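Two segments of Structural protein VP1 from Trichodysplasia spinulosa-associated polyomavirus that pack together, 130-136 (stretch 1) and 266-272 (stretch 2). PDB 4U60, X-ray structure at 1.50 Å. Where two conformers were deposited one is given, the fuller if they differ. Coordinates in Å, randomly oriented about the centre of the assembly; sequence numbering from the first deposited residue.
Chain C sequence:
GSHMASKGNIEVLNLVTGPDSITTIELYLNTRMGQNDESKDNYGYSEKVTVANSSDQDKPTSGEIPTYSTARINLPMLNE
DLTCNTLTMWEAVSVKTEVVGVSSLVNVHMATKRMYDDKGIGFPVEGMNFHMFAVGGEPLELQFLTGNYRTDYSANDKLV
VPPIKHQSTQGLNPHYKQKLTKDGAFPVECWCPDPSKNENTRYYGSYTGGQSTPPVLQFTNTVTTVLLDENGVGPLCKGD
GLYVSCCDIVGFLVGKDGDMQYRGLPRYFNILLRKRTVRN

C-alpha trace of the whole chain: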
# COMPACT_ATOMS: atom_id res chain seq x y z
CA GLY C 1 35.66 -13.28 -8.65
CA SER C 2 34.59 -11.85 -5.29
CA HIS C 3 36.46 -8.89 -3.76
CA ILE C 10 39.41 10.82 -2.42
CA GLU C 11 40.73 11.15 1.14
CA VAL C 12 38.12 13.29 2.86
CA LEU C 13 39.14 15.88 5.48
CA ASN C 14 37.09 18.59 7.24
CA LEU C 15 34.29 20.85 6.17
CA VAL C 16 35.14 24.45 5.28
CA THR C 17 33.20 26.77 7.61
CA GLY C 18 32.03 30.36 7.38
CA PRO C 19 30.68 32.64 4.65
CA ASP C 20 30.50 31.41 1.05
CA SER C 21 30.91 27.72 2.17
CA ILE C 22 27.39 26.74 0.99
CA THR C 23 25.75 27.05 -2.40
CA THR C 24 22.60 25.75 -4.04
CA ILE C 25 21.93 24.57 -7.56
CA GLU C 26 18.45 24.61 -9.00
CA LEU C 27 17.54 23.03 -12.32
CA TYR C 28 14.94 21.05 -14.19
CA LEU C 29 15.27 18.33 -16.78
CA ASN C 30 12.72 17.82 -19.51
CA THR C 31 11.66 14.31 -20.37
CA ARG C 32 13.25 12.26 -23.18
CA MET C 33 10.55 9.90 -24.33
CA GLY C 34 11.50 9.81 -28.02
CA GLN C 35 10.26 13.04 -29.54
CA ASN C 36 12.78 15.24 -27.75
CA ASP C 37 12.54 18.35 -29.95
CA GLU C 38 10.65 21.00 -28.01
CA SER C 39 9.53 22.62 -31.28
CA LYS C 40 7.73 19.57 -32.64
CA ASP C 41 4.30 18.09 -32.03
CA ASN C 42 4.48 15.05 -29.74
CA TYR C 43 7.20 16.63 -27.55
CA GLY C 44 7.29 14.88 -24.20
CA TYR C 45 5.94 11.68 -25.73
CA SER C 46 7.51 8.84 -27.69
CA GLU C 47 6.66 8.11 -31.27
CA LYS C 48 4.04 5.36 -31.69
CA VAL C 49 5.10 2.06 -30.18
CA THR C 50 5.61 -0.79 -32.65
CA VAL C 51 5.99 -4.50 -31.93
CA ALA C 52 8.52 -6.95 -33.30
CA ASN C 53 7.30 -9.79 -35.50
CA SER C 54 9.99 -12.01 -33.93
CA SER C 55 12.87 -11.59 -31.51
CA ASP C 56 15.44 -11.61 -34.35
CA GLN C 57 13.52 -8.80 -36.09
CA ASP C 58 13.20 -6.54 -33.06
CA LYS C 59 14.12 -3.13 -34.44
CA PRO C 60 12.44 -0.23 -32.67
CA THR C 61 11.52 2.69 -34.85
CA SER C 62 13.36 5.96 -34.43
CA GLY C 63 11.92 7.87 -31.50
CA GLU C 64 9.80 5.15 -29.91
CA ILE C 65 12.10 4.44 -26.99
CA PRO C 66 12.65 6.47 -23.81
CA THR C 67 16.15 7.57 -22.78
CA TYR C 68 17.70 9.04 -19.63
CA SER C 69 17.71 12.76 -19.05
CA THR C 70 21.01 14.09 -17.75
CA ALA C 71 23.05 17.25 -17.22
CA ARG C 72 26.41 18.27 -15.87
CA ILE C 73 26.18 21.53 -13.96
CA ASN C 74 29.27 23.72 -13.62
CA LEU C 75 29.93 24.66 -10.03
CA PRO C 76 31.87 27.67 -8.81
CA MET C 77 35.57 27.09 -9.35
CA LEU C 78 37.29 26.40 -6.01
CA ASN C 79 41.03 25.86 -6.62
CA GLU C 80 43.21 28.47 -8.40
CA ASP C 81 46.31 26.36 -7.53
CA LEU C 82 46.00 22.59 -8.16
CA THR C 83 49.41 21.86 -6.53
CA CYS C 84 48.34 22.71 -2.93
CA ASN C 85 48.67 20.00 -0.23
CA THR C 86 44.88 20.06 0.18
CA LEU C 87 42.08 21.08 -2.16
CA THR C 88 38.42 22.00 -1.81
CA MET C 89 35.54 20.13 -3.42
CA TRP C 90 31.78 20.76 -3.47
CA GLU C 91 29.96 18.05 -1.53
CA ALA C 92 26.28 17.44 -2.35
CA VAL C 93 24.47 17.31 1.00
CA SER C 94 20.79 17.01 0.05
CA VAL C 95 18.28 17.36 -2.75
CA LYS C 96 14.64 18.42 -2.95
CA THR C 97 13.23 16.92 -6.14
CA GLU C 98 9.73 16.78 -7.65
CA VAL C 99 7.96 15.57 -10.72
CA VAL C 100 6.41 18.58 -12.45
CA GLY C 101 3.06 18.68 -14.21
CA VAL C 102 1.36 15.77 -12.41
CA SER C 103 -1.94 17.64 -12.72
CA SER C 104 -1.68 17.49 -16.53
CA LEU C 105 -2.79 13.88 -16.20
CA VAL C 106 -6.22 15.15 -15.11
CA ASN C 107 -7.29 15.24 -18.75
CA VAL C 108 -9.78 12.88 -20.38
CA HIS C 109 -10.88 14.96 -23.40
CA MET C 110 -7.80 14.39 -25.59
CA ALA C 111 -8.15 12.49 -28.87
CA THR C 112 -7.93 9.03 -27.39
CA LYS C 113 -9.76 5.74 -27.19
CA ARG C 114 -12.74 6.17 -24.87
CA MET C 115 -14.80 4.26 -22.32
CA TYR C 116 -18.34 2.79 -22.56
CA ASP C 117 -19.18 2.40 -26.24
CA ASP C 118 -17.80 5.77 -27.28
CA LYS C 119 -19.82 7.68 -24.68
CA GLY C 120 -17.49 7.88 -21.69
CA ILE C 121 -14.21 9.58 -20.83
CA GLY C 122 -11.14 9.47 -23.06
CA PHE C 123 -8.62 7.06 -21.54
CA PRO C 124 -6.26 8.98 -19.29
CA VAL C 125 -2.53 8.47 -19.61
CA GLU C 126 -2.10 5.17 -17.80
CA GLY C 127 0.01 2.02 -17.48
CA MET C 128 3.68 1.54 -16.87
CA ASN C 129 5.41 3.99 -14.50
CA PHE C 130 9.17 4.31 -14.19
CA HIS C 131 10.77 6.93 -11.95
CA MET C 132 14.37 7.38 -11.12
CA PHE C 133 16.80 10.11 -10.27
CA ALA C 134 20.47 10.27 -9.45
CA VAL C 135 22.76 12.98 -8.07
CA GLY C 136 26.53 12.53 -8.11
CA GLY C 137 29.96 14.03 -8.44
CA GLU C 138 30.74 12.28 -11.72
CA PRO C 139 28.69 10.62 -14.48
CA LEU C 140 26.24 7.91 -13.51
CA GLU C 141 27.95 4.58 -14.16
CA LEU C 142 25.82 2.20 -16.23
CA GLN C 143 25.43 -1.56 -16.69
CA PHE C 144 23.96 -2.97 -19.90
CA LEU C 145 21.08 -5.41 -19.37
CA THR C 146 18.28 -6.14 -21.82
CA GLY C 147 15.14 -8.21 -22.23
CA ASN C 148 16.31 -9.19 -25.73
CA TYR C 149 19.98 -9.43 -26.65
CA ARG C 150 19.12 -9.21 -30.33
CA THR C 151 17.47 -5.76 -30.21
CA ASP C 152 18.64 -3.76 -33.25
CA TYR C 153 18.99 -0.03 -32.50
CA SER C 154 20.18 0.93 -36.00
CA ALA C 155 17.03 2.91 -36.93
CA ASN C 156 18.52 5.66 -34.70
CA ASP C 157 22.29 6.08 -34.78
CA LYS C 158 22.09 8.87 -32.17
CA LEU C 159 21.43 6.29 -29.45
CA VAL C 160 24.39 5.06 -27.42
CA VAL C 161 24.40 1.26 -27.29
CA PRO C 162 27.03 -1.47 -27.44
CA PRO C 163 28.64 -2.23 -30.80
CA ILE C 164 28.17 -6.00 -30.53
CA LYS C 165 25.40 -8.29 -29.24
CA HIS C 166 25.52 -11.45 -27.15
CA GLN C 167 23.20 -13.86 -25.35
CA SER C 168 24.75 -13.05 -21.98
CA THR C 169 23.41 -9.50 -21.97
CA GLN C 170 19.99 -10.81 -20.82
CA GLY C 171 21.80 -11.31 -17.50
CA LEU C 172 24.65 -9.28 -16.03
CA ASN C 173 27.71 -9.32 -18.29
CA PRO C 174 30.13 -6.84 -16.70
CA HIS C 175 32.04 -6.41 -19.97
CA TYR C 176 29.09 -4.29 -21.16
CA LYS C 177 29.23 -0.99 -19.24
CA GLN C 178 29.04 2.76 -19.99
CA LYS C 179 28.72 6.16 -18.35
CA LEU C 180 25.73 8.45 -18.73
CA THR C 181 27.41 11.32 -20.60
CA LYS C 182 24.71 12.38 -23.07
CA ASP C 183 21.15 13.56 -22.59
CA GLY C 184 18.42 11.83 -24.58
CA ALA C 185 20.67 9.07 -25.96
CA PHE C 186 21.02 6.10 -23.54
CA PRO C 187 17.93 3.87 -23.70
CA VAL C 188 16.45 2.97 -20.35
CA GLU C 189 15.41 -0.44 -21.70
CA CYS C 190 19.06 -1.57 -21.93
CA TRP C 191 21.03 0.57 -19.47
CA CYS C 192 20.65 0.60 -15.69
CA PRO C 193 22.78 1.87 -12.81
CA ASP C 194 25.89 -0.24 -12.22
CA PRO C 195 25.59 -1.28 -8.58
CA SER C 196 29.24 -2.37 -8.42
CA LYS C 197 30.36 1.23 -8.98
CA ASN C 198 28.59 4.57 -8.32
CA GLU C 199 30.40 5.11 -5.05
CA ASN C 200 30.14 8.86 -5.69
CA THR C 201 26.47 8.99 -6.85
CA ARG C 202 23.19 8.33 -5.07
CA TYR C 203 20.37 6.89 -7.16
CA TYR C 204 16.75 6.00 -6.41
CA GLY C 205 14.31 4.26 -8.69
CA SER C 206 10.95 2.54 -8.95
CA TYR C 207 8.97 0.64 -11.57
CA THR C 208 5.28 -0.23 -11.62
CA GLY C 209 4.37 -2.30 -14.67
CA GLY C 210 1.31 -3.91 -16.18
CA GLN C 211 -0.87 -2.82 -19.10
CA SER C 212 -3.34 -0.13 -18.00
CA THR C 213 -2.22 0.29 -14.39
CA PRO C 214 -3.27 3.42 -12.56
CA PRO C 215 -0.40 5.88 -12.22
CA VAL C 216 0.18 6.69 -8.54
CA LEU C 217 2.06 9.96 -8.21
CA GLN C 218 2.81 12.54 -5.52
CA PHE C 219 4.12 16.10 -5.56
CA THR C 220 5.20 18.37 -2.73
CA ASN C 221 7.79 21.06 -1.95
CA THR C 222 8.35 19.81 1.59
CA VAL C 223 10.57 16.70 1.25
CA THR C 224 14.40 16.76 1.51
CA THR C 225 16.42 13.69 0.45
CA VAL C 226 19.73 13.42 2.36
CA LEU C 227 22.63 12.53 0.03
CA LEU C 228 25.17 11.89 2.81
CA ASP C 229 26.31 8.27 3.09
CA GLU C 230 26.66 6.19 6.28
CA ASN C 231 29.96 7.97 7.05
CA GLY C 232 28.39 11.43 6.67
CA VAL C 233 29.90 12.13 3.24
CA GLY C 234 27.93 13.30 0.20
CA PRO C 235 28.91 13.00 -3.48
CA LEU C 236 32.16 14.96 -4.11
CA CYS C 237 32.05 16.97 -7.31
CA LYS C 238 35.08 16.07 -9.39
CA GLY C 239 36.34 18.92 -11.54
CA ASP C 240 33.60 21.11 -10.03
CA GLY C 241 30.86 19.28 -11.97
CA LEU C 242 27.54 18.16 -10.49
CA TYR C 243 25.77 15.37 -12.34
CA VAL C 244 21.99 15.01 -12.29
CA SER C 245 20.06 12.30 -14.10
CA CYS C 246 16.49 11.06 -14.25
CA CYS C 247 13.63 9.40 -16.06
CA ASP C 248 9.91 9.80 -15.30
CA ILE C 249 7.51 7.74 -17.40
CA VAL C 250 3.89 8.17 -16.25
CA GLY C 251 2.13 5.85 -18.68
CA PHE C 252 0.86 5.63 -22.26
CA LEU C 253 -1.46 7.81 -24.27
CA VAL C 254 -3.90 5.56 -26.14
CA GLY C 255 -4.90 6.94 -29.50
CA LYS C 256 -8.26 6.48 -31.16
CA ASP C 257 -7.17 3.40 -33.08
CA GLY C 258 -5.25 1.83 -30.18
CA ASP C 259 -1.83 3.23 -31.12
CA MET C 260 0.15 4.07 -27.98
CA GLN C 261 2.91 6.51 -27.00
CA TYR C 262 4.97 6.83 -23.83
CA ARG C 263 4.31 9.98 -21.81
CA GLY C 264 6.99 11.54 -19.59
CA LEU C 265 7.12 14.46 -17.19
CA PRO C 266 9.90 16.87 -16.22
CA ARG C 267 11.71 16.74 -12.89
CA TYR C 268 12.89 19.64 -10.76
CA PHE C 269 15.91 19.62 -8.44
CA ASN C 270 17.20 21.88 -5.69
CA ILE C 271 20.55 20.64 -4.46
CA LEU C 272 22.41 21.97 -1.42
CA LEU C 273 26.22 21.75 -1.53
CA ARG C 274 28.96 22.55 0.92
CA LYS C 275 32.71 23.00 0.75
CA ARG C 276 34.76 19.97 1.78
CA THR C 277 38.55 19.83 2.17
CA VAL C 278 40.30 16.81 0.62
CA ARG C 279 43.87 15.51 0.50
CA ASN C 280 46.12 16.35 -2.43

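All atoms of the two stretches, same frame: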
# COMPACT_ATOMS: atom_id res chain seq x y z
N PHE C 130 7.75 4.51 -14.47
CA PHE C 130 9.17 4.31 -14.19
C PHE C 130 9.72 5.64 -13.75
O PHE C 130 9.63 6.62 -14.49
CB PHE C 130 9.91 3.75 -15.41
CG PHE C 130 11.40 3.63 -15.24
CD1 PHE C 130 11.94 2.66 -14.42
CD2 PHE C 130 12.26 4.49 -15.90
CE1 PHE C 130 13.33 2.55 -14.28
CE2 PHE C 130 13.64 4.39 -15.75
CZ PHE C 130 14.16 3.42 -14.94
N HIS C 131 10.28 5.69 -12.54
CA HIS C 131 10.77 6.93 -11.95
C HIS C 131 12.10 6.70 -11.31
O HIS C 131 12.23 5.85 -10.43
CB HIS C 131 9.78 7.48 -10.90
CG HIS C 131 8.44 7.73 -11.49
ND1 HIS C 131 8.18 8.86 -12.21
CD2 HIS C 131 7.34 6.96 -11.58
CE1 HIS C 131 6.96 8.80 -12.70
NE2 HIS C 131 6.42 7.66 -12.33
N MET C 132 13.09 7.45 -11.78
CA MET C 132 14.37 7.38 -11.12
C MET C 132 15.08 8.71 -11.20
O MET C 132 14.81 9.54 -12.08
CB MET C 132 15.22 6.25 -11.69
CG MET C 132 15.73 6.52 -13.09
SD MET C 132 17.24 7.53 -13.16
CE MET C 132 18.52 6.48 -12.48
N PHE C 133 15.91 8.96 -10.20
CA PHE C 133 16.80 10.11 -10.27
C PHE C 133 18.11 9.74 -9.61
O PHE C 133 18.20 8.79 -8.83
CB PHE C 133 16.20 11.39 -9.66
CG PHE C 133 16.08 11.37 -8.17
CD1 PHE C 133 14.96 10.82 -7.56
CD2 PHE C 133 17.08 11.90 -7.38
CE1 PHE C 133 14.84 10.80 -6.18
CE2 PHE C 133 16.95 11.86 -5.99
CZ PHE C 133 15.83 11.31 -5.40
N ALA C 134 19.15 10.47 -9.99
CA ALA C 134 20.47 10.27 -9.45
C ALA C 134 21.17 11.62 -9.36
O ALA C 134 20.99 12.50 -10.22
CB ALA C 134 21.26 9.33 -10.32
N VAL C 135 21.91 11.80 -8.28
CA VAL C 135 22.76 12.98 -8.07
C VAL C 135 24.14 12.48 -7.69
O VAL C 135 24.28 11.66 -6.77
CB VAL C 135 22.21 13.91 -6.97
CG1 VAL C 135 23.09 15.15 -6.79
CG2 VAL C 135 20.77 14.32 -7.26
N GLY C 136 25.16 12.95 -8.39
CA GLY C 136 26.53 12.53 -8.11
C GLY C 136 27.58 13.53 -8.52
O GLY C 136 27.29 14.57 -9.10
N PRO C 266 8.64 16.30 -16.65
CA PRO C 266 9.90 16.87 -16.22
C PRO C 266 10.11 16.68 -14.72
O PRO C 266 9.17 16.42 -13.97
CB PRO C 266 9.76 18.36 -16.56
CG PRO C 266 8.32 18.61 -16.89
CD PRO C 266 7.58 17.32 -16.79
N ARG C 267 11.36 16.81 -14.29
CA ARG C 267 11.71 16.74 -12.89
C ARG C 267 12.52 17.97 -12.52
O ARG C 267 13.42 18.40 -13.27
CB ARG C 267 12.51 15.48 -12.61
CG ARG C 267 12.91 15.31 -11.15
CD ARG C 267 13.55 13.94 -10.94
NE ARG C 267 12.58 12.84 -10.86
CZ ARG C 267 12.01 12.40 -9.74
NH1 ARG C 267 12.27 12.97 -8.56
NH2 ARG C 267 11.17 11.37 -9.78
N TYR C 268 12.21 18.50 -11.35
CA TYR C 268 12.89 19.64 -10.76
C TYR C 268 13.83 19.18 -9.65
O TYR C 268 13.54 18.21 -8.96
CB TYR C 268 11.83 20.56 -10.17
CG TYR C 268 12.38 21.62 -9.24
CD1 TYR C 268 12.83 22.83 -9.74
CD2 TYR C 268 12.44 21.40 -7.87
CE1 TYR C 268 13.35 23.82 -8.90
CE2 TYR C 268 12.94 22.38 -7.02
CZ TYR C 268 13.38 23.59 -7.53
OH TYR C 268 13.87 24.56 -6.69
N PHE C 269 14.93 19.90 -9.48
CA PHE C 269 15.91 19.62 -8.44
C PHE C 269 16.39 20.89 -7.78
O PHE C 269 16.67 21.87 -8.46
CB PHE C 269 17.17 18.94 -9.02
CG PHE C 269 16.92 17.69 -9.81
CD1 PHE C 269 16.59 17.77 -11.16
CD2 PHE C 269 17.11 16.43 -9.24
CE1 PHE C 269 16.42 16.63 -11.92
CE2 PHE C 269 16.91 15.29 -10.01
CZ PHE C 269 16.57 15.41 -11.35
N ASN C 270 16.53 20.84 -6.46
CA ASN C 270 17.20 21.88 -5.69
C ASN C 270 18.20 21.18 -4.80
O ASN C 270 17.83 20.48 -3.86
CB ASN C 270 16.20 22.71 -4.87
CG ASN C 270 16.86 23.89 -4.17
OD1 ASN C 270 16.69 25.05 -4.58
ND2 ASN C 270 17.61 23.62 -3.12
N ILE C 271 19.48 21.37 -5.11
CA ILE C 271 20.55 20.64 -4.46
C ILE C 271 21.40 21.59 -3.61
O ILE C 271 21.84 22.64 -4.08
CB ILE C 271 21.44 19.93 -5.51
CG1 ILE C 271 20.58 18.95 -6.31
CG2 ILE C 271 22.62 19.26 -4.84
CD1 ILE C 271 21.16 18.55 -7.64
N LEU C 272 21.59 21.22 -2.35
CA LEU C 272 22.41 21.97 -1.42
C LEU C 272 23.80 21.37 -1.41
O LEU C 272 23.93 20.16 -1.27
CB LEU C 272 21.80 21.89 -0.03
CG LEU C 272 22.56 22.61 1.08
CD1 LEU C 272 22.41 24.10 0.91
CD2 LEU C 272 22.06 22.16 2.45

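Two β-strands of VP1, residues 130-136 and 267-272, pack through their side chains across a gap too wide for backbone pairing. Their axes approach to 10.0 Å and run in nearly the same N-to-C direction, 28° apart. The backbones keep their distance throughout: CA of Phe133 lies 8.8 Å from CA of Arg267, and CA of Val135 lies 8.8 Å from CA of Ile271. No hydrogen bond joins the stretches, so the contact rests on side-chain packing, with a modest 281 Å² buried in total. The alternation of a β-strand decides which residues take part: on stretch 2, Arg267, Phe269 and Ile271 point their CA-to-CB bonds toward stretch 1, where Phe133 and Val135 point back.

Pro266, which precedes the strand, does not reach stretch 1. Arg267 contributes the largest covered area of any residue here, 71 Å². Its chain is extended through chi1 and chi2 (both t), then turns at chi3 (m), which brings the guanidinium in alongside stretch 1. Phe133 CD1 lies over one face of this planar group, 3.6 Å from Arg267 NH1, a contact in which a flat, delocalized cation meets a polarizable aromatic ring. His131 CB lies at the guanidinium edge, 4.3 Å from Arg267 NH2, while the carbonyl of Met132 is no more than a neighbor, its O 4.2 Å from Arg267 NE. All three guanidinium nitrogens are hydrogen-bonded elsewhere in the structure, so the charged group can lie against Phe133 without leaving its polar atoms unsatisfied.

Tyr268 is out of reach, its OH hydrogen-bonded elsewhere. Phe269, with chi1 in m, returns to the contact: its ring presents an edge to Phe133, whose CB lies 4.0 Å from Phe269 CE2. This is an apolar contact between ring and methylene. Phe133 thus meets two successive inward-pointing residues of stretch 2, touching Arg267 through its ring and Phe269 most closely through its CB.

Asn270 is again out of reach. Ile271 (chi1 m, chi2 t) extends its CD1 to 4.0 Å from Val135 CG1, a methyl-to-methyl contact at van der Waals range between two buried aliphatic side chains. Leu272 ends the stretch beyond reach of stretch 1. Along stretch 2 the chemistry therefore changes from a cation against an aromatic ring, through an aromatic edge against a methylene, to a purely aliphatic pair.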